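Local coordinates for uncharacterized protein (Pyrococcus horikoshii, PDB 1ZJJ) that is probably a magnesium-dependent phosphatase of the haloacid dehalogenase superfamily, its natural substrate unknown, at residues E27-E31 with R32-F36. Sequence-based numbering, arbitrary orientation.
Sequences EFLKE and RGIPF
In F28, chi1 of 176° turns CG away from the backbone N and lays the ring beside the last helical turn, toward R32, whose own chain bends at chi2 (-54°) and folds back over that ring. The arginine's CG sits over one face of the F28 ring, 3.9 Å from its centroid, a CH-pi contact. Farther out, F28 CE1 lies beneath the centre of the guanidinium, 3.6 Å from R32 CZ, the two planes inclined at 59° and therefore not stacked flat. With an alanine at F28, the R32 side chain would probably lose the surface it rests on and be freer to turn.

The backbone finishes the helix in a Schellman motif. R32 N donates to F28 O (3.0 Å), and the chain then turns at G33, whose positive phi suits glycine. From beyond the turn, I34 N reaches back to L29 O at 2.7 Å, a weak bond, well bent at the hydrogen; G33 N makes another weak bond to K30 O. L29 splits its methyls: CD2 meets I34 CD1 at 4.0 Å, while CD1 approaches the F36 ring obliquely, 3.9 Å from CD2 of that ring. K30 brings CE to the edge of the F36 ring.

The turn leads from helix 22-31 into strand 36-40, closing the beta-alpha-beta crossover that begins with strand 2-6 in the HAD core's parallel sheet. On strand 2-6, L29 touches I4 and F6, I34 touches I4 and F36 touches F6. F28 touches L260 and K261 of the C-terminal helix 256-261, L29 touches L260 and R32 touches K261.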
# COMPACT_ATOMS: atom_id res chain seq x y z
N GLU B 27 27.62 -26.41 -15.17
CA GLU B 27 28.47 -27.10 -16.13
C GLU B 27 27.92 -28.50 -16.37
O GLU B 27 28.08 -29.07 -17.45
CB GLU B 27 29.92 -27.21 -15.63
CG GLU B 27 30.85 -26.24 -16.32
CD GLU B 27 30.50 -26.08 -17.79
OE1 GLU B 27 30.55 -27.08 -18.54
OE2 GLU B 27 30.15 -24.95 -18.18
N PHE B 28 27.26 -29.03 -15.36
CA PHE B 28 26.67 -30.36 -15.45
C PHE B 28 25.42 -30.37 -16.34
O PHE B 28 25.23 -31.29 -17.14
CB PHE B 28 26.30 -30.86 -14.05
CG PHE B 28 25.59 -32.18 -14.05
CD1 PHE B 28 26.27 -33.36 -14.35
CD2 PHE B 28 24.24 -32.24 -13.77
CE1 PHE B 28 25.60 -34.58 -14.37
CE2 PHE B 28 23.56 -33.46 -13.78
CZ PHE B 28 24.24 -34.63 -14.08
N LEU B 29 24.56 -29.37 -16.18
CA LEU B 29 23.34 -29.31 -16.98
C LEU B 29 23.67 -29.25 -18.47
O LEU B 29 22.99 -29.88 -19.29
CB LEU B 29 22.50 -28.09 -16.56
CG LEU B 29 22.09 -28.11 -15.08
CD1 LEU B 29 21.24 -26.89 -14.77
CD2 LEU B 29 21.32 -29.40 -14.79
N LYS B 30 24.71 -28.51 -18.82
CA LYS B 30 25.14 -28.38 -20.20
C LYS B 30 25.66 -29.71 -20.75
O LYS B 30 25.40 -30.06 -21.90
CB LYS B 30 26.23 -27.31 -20.30
CG LYS B 30 25.72 -25.93 -19.94
CD LYS B 30 26.81 -24.88 -19.92
CE LYS B 30 26.18 -23.50 -19.89
NZ LYS B 30 27.14 -22.40 -19.61
N GLU B 31 26.38 -30.44 -19.91
CA GLU B 31 26.93 -31.74 -20.28
C GLU B 31 25.81 -32.74 -20.57
O GLU B 31 25.89 -33.54 -21.50
CB GLU B 31 27.81 -32.27 -19.15
CG GLU B 31 28.38 -33.66 -19.36
CD GLU B 31 28.94 -34.26 -18.07
OE1 GLU B 31 29.54 -35.35 -18.13
OE2 GLU B 31 28.77 -33.64 -17.01
N ARG B 32 24.75 -32.68 -19.76
CA ARG B 32 23.62 -33.58 -19.91
C ARG B 32 22.61 -33.05 -20.92
O ARG B 32 21.59 -33.69 -21.18
CB ARG B 32 22.95 -33.82 -18.56
CG ARG B 32 23.80 -34.62 -17.58
CD ARG B 32 24.23 -35.94 -18.20
NE ARG B 32 25.17 -36.68 -17.36
CZ ARG B 32 24.83 -37.44 -16.33
NH1 ARG B 32 23.55 -37.58 -15.99
NH2 ARG B 32 25.77 -38.07 -15.64
N GLY B 33 22.91 -31.89 -21.48
CA GLY B 33 22.02 -31.28 -22.45
C GLY B 33 20.74 -30.72 -21.86
O GLY B 33 19.84 -30.32 -22.59
N ILE B 34 20.67 -30.68 -20.53
CA ILE B 34 19.49 -30.18 -19.82
C ILE B 34 19.30 -28.67 -19.95
O ILE B 34 20.11 -27.89 -19.47
CB ILE B 34 19.57 -30.55 -18.31
CG1 ILE B 34 19.62 -32.08 -18.17
CG2 ILE B 34 18.37 -30.02 -17.57
CD1 ILE B 34 19.99 -32.56 -16.78
N PRO B 35 18.22 -28.24 -20.63
CA PRO B 35 17.96 -26.80 -20.80
C PRO B 35 17.58 -26.19 -19.46
O PRO B 35 16.96 -26.85 -18.62
CB PRO B 35 16.78 -26.77 -21.78
CG PRO B 35 16.90 -28.07 -22.52
CD PRO B 35 17.27 -29.04 -21.42
N PHE B 36 17.93 -24.93 -19.26
CA PHE B 36 17.60 -24.26 -18.01
C PHE B 36 17.45 -22.77 -18.21
O PHE B 36 17.89 -22.22 -19.23
CB PHE B 36 18.67 -24.55 -16.95
CG PHE B 36 20.03 -24.03 -17.30
CD1 PHE B 36 20.40 -22.73 -16.97
CD2 PHE B 36 20.93 -24.81 -18.02
CE1 PHE B 36 21.65 -22.22 -17.34
CE2 PHE B 36 22.17 -24.31 -18.40
CZ PHE B 36 22.53 -23.01 -18.06